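Local coordinates for gamma-glutamyltransferase 1 Threonine peptidase. MEROPS family T03 (Pseudomonas nitroreducens, PDB 7D9E) that transfers the gamma-glutamyl group of glutathione and related donors to amino acids or water, serving in theanine synthesis as an N-terminal nucleophile enzyme built of two subunits, at the interface of chains B and A. Numbering follows the deposited sequence. Chains: chain A, Gamma-glutamyltransferase 1 Threonine peptidase. MEROPS family T03; chain B, Gamma-glutamyltransferase 1 Threonine peptidase. MEROPS family T03.

Chains B and A are the large and small subunits of one gamma-glutamyltranspeptidase, a heterodimer cut from a single precursor, so the three contacts hold one enzyme together. Contacts 1 and 2 adjoin, their C-alpha centres about 6 Å apart, and share B:Ala71, A:Thr19 and A:Leu20; both set the loop of chain B around B:Ala71 against the end of strand 13-19, contact 1 adding loops of chain A and contact 2 the start of strand 2-7. Contact 3 lies about 32 Å from contact 1 and 30 Å from contact 2, centre to centre, and about 24 Å from the nucleophile A:Thr1, which suggests a role in assembly.

Contact 1: the interface of chains B and A. Residues chain B 69-71, 73, 75-76; chain A 19-20, 36, 38.
In this gamma-glutamyltranspeptidase, an N-terminal nucleophile hydrolase, the glycine-rich loop of chain B that precedes strand 77-84 meets the end of strand 13-19 and nearby loops of chain A, B:Gly75 touching A:Asn38 and B:Asn73 touching A:Leu20. The carbonyl O of B:Gly75 takes two N-H groups from A:Asn38. The side-chain amide A:Asn38 ND2 comes in the carbonyl plane at 2.9 Å from B:Gly75 O, nearly straight at 175°, while backbone A:Asn38 N reaches the same oxygen from above that plane at 3.1 Å. With CG of A:Asn38 set between its backbone N and carbonyl carbon (chi1 68°), the amide turns back beside its own N-H and both can grip one oxygen. B:Asn73 braces its own loop: ND2 donates to B:Ala71 O at 2.9 Å, and OD1 accepts a bent bond from B:Gly76 N, above its carbonyl plane. ND2 also lies near A:Thr19 O without an N-H pointing there. A:Leu20 slides past B:Asn73 in the opposite direction, CD2 lying 3.6 Å from B:Asn73 CB, while its other methyl, CD1, reaches B:Pro69 O at 3.4 Å. Water 1 joins B:Glu70 O to A:Leu20 N and A:Thr19 OG1; water 2 lies 2.7 Å from A:Leu36 O and meets B:Gly75 N.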
# COMPACT_ATOMS: atom_id res chain seq x y z
N PRO B 69 -2.32 14.07 4.06
CA PRO B 69 -2.91 13.41 5.25
C PRO B 69 -4.00 12.38 4.94
O PRO B 69 -4.39 11.61 5.85
CB PRO B 69 -3.51 14.58 6.04
CG PRO B 69 -3.73 15.65 5.02
CD PRO B 69 -2.56 15.51 4.07
N GLU B 70 -4.51 12.34 3.72
CA GLU B 70 -5.44 11.28 3.37
C GLU B 70 -4.80 9.90 3.48
O GLU B 70 -5.51 8.90 3.63
CB GLU B 70 -6.02 11.51 1.98
CG GLU B 70 -5.02 11.60 0.85
CD GLU B 70 -4.54 13.02 0.53
OE1 GLU B 70 -4.19 13.77 1.48
OE2 GLU B 70 -4.53 13.38 -0.67
N ALA B 71 -3.46 9.83 3.42
CA ALA B 71 -2.78 8.54 3.39
C ALA B 71 -1.42 8.56 4.08
O ALA B 71 -1.13 7.68 4.88
CB ALA B 71 -2.65 8.05 1.95
N ASN B 73 1.07 9.51 6.92
CA ASN B 73 0.54 9.42 8.27
C ASN B 73 1.63 9.19 9.30
O ASN B 73 2.69 8.64 9.01
CB ASN B 73 -0.44 8.24 8.35
CG ASN B 73 0.26 6.91 8.24
OD1 ASN B 73 0.75 6.35 9.23
ND2 ASN B 73 0.32 6.37 7.01
N GLY B 75 -0.36 8.14 12.19
CA GLY B 75 -1.36 7.34 12.86
C GLY B 75 -1.76 6.04 12.20
O GLY B 75 -2.75 5.44 12.62
N GLY B 76 -1.02 5.59 11.20
CA GLY B 76 -1.30 4.36 10.49
C GLY B 76 -0.10 3.43 10.51
O GLY B 76 0.59 3.27 11.53
N THR A 19 -0.13 3.89 4.92
CA THR A 19 -1.57 4.08 4.81
C THR A 19 -2.25 4.32 6.14
O THR A 19 -1.74 3.94 7.20
CB THR A 19 -2.21 2.84 4.13
OG1 THR A 19 -3.55 3.14 3.72
CG2 THR A 19 -2.19 1.61 5.01
N LEU A 20 -3.44 4.92 6.05
CA LEU A 20 -4.46 4.93 7.10
C LEU A 20 -5.59 3.94 6.81
O LEU A 20 -6.50 3.78 7.62
CB LEU A 20 -5.08 6.31 7.19
CG LEU A 20 -4.18 7.42 7.73
CD1 LEU A 20 -4.95 8.72 7.62
CD2 LEU A 20 -3.75 7.17 9.14
N LEU A 36 -4.45 11.98 12.35
CA LEU A 36 -5.56 11.06 12.15
C LEU A 36 -5.17 9.64 12.56
O LEU A 36 -4.04 9.20 12.33
CB LEU A 36 -5.95 11.01 10.68
CG LEU A 36 -6.71 12.26 10.25
CD1 LEU A 36 -6.55 12.54 8.77
CD2 LEU A 36 -8.19 12.14 10.66
N ASN A 38 -5.80 5.58 11.88
CA ASN A 38 -6.18 4.66 10.83
C ASN A 38 -7.51 3.95 11.10
O ASN A 38 -8.02 3.91 12.23
CB ASN A 38 -5.11 3.58 10.70
CG ASN A 38 -5.09 2.66 11.90
OD1 ASN A 38 -5.81 1.66 11.94
ND2 ASN A 38 -4.27 3.00 12.91
O HOH W 1 -4.99 6.05 3.69
O HOH W 2 -2.03 10.06 10.73

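Contact 2: the interface of chains B and A. Residues chain B 35, 68, 71-72; chain A 1-2, 18-20.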
# COMPACT_ATOMS: atom_id res chain seq x y z
N PRO B 35 4.38 10.99 -4.30
CA PRO B 35 2.98 11.23 -4.68
C PRO B 35 2.56 12.68 -4.65
O PRO B 35 1.44 12.98 -5.07
CB PRO B 35 2.20 10.41 -3.66
CG PRO B 35 3.06 10.44 -2.43
CD PRO B 35 4.48 10.31 -2.99
N TYR B 68 -0.03 15.00 2.84
CA TYR B 68 -0.84 14.11 2.03
C TYR B 68 -1.63 13.35 3.16
O TYR B 68 -1.59 12.12 3.23
CB TYR B 68 0.05 13.13 1.35
CG TYR B 68 -0.48 12.45 0.10
CD1 TYR B 68 -0.30 13.08 -1.12
CD2 TYR B 68 -1.30 11.36 0.12
CE1 TYR B 68 -0.74 12.53 -2.29
CE2 TYR B 68 -1.81 10.82 -1.07
CZ TYR B 68 -1.52 11.43 -2.27
OH TYR B 68 -1.99 10.96 -3.48
N ALA B 71 -3.46 9.83 3.42
CA ALA B 71 -2.78 8.54 3.39
C ALA B 71 -1.42 8.56 4.08
O ALA B 71 -1.13 7.68 4.88
CB ALA B 71 -2.65 8.05 1.95
N GLY B 72 -0.58 9.54 3.76
CA GLY B 72 0.62 9.73 4.56
C GLY B 72 0.25 9.99 6.00
O GLY B 72 -0.79 10.59 6.28
N THR A 1 -3.91 4.72 1.26
CA THR A 1 -2.55 4.37 0.91
C THR A 1 -1.88 5.40 0.01
O THR A 1 -2.53 6.05 -0.83
CB THR A 1 -2.50 3.01 0.18
OG1 THR A 1 -3.22 1.99 0.91
CG2 THR A 1 -1.08 2.56 -0.07
N THR A 2 -0.57 5.55 0.18
CA THR A 2 0.26 6.20 -0.82
C THR A 2 1.60 5.47 -0.85
O THR A 2 1.91 4.67 0.03
CB THR A 2 0.41 7.70 -0.55
OG1 THR A 2 0.98 8.33 -1.70
CG2 THR A 2 1.27 8.01 0.66
N TYR A 18 2.57 3.15 2.61
CA TYR A 18 2.00 3.30 3.94
C TYR A 18 0.63 3.94 3.83
O TYR A 18 0.24 4.46 2.78
CB TYR A 18 2.99 3.93 4.94
CG TYR A 18 3.26 5.41 4.86
CD1 TYR A 18 3.03 6.15 3.71
CD2 TYR A 18 3.80 6.09 5.95
CE1 TYR A 18 3.29 7.51 3.65
CE2 TYR A 18 4.05 7.45 5.91
CZ TYR A 18 3.80 8.15 4.76
OH TYR A 18 4.05 9.51 4.69
N THR A 19 -0.13 3.89 4.92
CA THR A 19 -1.57 4.08 4.81
C THR A 19 -2.25 4.32 6.14
O THR A 19 -1.74 3.94 7.20
CB THR A 19 -2.21 2.84 4.13
OG1 THR A 19 -3.55 3.14 3.72
CG2 THR A 19 -2.19 1.61 5.01
N LEU A 20 -3.44 4.92 6.05
CA LEU A 20 -4.46 4.93 7.10
C LEU A 20 -5.59 3.94 6.81
O LEU A 20 -6.50 3.78 7.62
CB LEU A 20 -5.08 6.31 7.19
CG LEU A 20 -4.18 7.42 7.73
CD1 LEU A 20 -4.95 8.72 7.62
CD2 LEU A 20 -3.75 7.17 9.14
O HOH W 3 -0.90 8.21 -3.72
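B:Ala71 presses its methyl against the backbone of A:Thr1, the catalytic nucleophile and new N-terminus of chain A, with CB 3.4 Å from the carbonyl carbon C of A:Thr1. This is the tight part of the contact. B:Ala71 CB also meets CB of A:Thr2 at 4.0 Å, so a small side chain packs against the first two residues of the chain. Beside it, A:Tyr18 sends the phenol end of its ring to the backbone of B:Gly72, whose CA lies 3.6 Å from A:Tyr18 CZ. CG of A:Tyr18 stands between its backbone N and carbonyl carbon (chi1 76°), which directs the ring toward this glycine. On the chain A side, A:Thr19 OG1 accepts from the alpha-amino N of A:Thr1 at 3.0 Å and donates to the nucleophilic hydroxyl OG1 of A:Thr1 at 3.1 Å. The B:Ala71 methyl, packed on the A:Thr1 backbone, may add to this in keeping the nucleophile in place. Toward the B:Tyr68 ring the fit is looser and hydrated. A:Thr2 lies over one face of that ring, toward its rim, CB 3.9 Å from CE2 of B:Tyr68. B:Pro35 crosses A:Thr2 at about a right angle, in a contact modelled too close to rely on. The hydroxyl of A:Thr2 lies anti to its backbone N (chi1 -167°). There water 3 bridges the subunits, 2.8 Å from A:Thr2 OG1 and 3.0 Å from the phenol oxygen OH of B:Tyr68.

Contact 3: the interface of chains B and A. Residues chain B 304, 308, 349, 352; chain A 126, 128, 131-132, 154-155.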
# COMPACT_ATOMS: atom_id res chain seq x y z
N SER B 304 -7.51 -11.94 -16.00
CA SER B 304 -8.62 -12.23 -15.10
C SER B 304 -8.64 -13.69 -14.71
O SER B 304 -8.93 -14.02 -13.55
CB SER B 304 -9.94 -11.82 -15.75
OG SER B 304 -9.95 -10.42 -16.07
N LYS B 308 -8.36 -15.00 -10.84
CA LYS B 308 -9.33 -15.85 -10.17
C LYS B 308 -8.65 -16.79 -9.19
O LYS B 308 -9.11 -16.97 -8.05
CB LYS B 308 -10.10 -16.67 -11.20
CG LYS B 308 -11.31 -15.94 -11.81
CD LYS B 308 -11.96 -16.85 -12.84
CE LYS B 308 -13.45 -16.57 -13.02
NZ LYS B 308 -13.72 -15.16 -13.49
N ILE B 349 -14.51 -17.87 -19.91
CA ILE B 349 -14.46 -17.63 -18.47
C ILE B 349 -14.66 -18.95 -17.73
O ILE B 349 -15.64 -19.66 -17.96
CB ILE B 349 -15.54 -16.63 -18.07
CG1 ILE B 349 -15.32 -15.27 -18.75
CG2 ILE B 349 -15.54 -16.44 -16.56
CD1 ILE B 349 -16.46 -14.29 -18.52
N THR B 352 -16.91 -19.68 -11.88
CA THR B 352 -16.44 -19.15 -10.60
C THR B 352 -16.65 -20.15 -9.48
O THR B 352 -15.79 -20.30 -8.61
CB THR B 352 -17.18 -17.84 -10.31
OG1 THR B 352 -16.81 -16.87 -11.29
CG2 THR B 352 -16.83 -17.30 -8.93
N HIS A 126 -9.62 -7.73 -11.74
CA HIS A 126 -10.58 -8.76 -11.42
C HIS A 126 -10.09 -9.48 -10.17
O HIS A 126 -8.89 -9.61 -9.95
CB HIS A 126 -10.71 -9.76 -12.58
CG HIS A 126 -11.63 -10.90 -12.28
ND1 HIS A 126 -12.98 -10.72 -12.07
CD2 HIS A 126 -11.40 -12.23 -12.16
CE1 HIS A 126 -13.54 -11.89 -11.81
NE2 HIS A 126 -12.60 -12.82 -11.86
N LEU A 128 -12.10 -12.44 -8.58
CA LEU A 128 -12.90 -13.64 -8.34
C LEU A 128 -14.30 -13.30 -7.83
O LEU A 128 -15.30 -13.75 -8.39
CB LEU A 128 -12.20 -14.65 -7.42
CG LEU A 128 -12.93 -15.97 -7.23
CD1 LEU A 128 -13.09 -16.69 -8.57
CD2 LEU A 128 -12.19 -16.87 -6.25
N LYS A 131 -18.46 -11.86 -8.71
CA LYS A 131 -18.35 -12.82 -9.80
C LYS A 131 -18.19 -12.13 -11.15
O LYS A 131 -19.00 -11.28 -11.53
CB LYS A 131 -19.58 -13.72 -9.82
CG LYS A 131 -19.67 -14.63 -11.02
CD LYS A 131 -20.84 -15.60 -10.90
CE LYS A 131 -20.90 -16.51 -12.10
NZ LYS A 131 -22.03 -17.46 -11.98
N ASP A 132 -17.14 -12.51 -11.88
CA ASP A 132 -16.94 -12.14 -13.28
C ASP A 132 -17.03 -10.64 -13.51
O ASP A 132 -17.45 -10.17 -14.57
CB ASP A 132 -17.92 -12.89 -14.19
CG ASP A 132 -17.61 -14.37 -14.25
OD1 ASP A 132 -16.48 -14.75 -13.88
OD2 ASP A 132 -18.50 -15.15 -14.67
N GLY A 154 -19.00 -12.67 -21.13
CA GLY A 154 -19.81 -12.83 -19.95
C GLY A 154 -19.36 -12.01 -18.75
O GLY A 154 -19.86 -12.21 -17.64
N TYR A 155 -18.44 -11.08 -18.96
CA TYR A 155 -17.98 -10.23 -17.87
C TYR A 155 -18.93 -9.06 -17.63
O TYR A 155 -19.56 -8.54 -18.56
CB TYR A 155 -16.61 -9.64 -18.20
CG TYR A 155 -15.46 -10.62 -18.13
CD1 TYR A 155 -15.00 -11.10 -16.91
CD2 TYR A 155 -14.82 -11.05 -19.28
CE1 TYR A 155 -13.95 -11.98 -16.85
CE2 TYR A 155 -13.77 -11.93 -19.23
CZ TYR A 155 -13.33 -12.39 -18.01
OH TYR A 155 -12.27 -13.26 -17.92
O HOH W 4 -12.02 -14.95 -15.73
O HOH W 5 -15.38 -14.56 -10.99
O HOH W 6 -17.69 -17.57 -13.76
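Helix 297-317 of chain B presents B:Ser304 and B:Lys308, one turn apart, to strand 125-126 and the following loop of chain A, where A:Leu128 and A:Asp132 have positive phi (73° and 53°). B:Lys308, bent at its last torsion (chi4 60°), brings NZ 2.8 Å from OD1 of A:Asp132 in a salt bridge that meets the carboxylate oxygen nearly along its C-O axis. B:Lys308 NZ also lies 3.1 Å from A:His126 NE2 but well above the imidazole plane, so any hydrogen bond there is a poor one, while CG of the lysine lies at the ring edge. Water 5 gathers B:Lys308 NZ, B:Thr352 OG1, A:Leu128 O, and A:Asp132 through its backbone N and OD1. B:Ile349 sets CD1 over the centre of the A:Tyr155 ring, 3.5 Å from its centroid, while its other branch, CG2, reaches A:Asp132 tip to tip. The phenol OH of A:Tyr155 lies 3.5 Å from B:Ser304 CB and binds water 4, itself 2.8 Å from B:Lys308 NZ. An alanine in place of A:Tyr155 would probably leave B:Ile349 CD1 over a gap and water 4 without its phenol partner. Far from the nucleophile, this mixed polar and apolar patch probably helps hold the two subunits together.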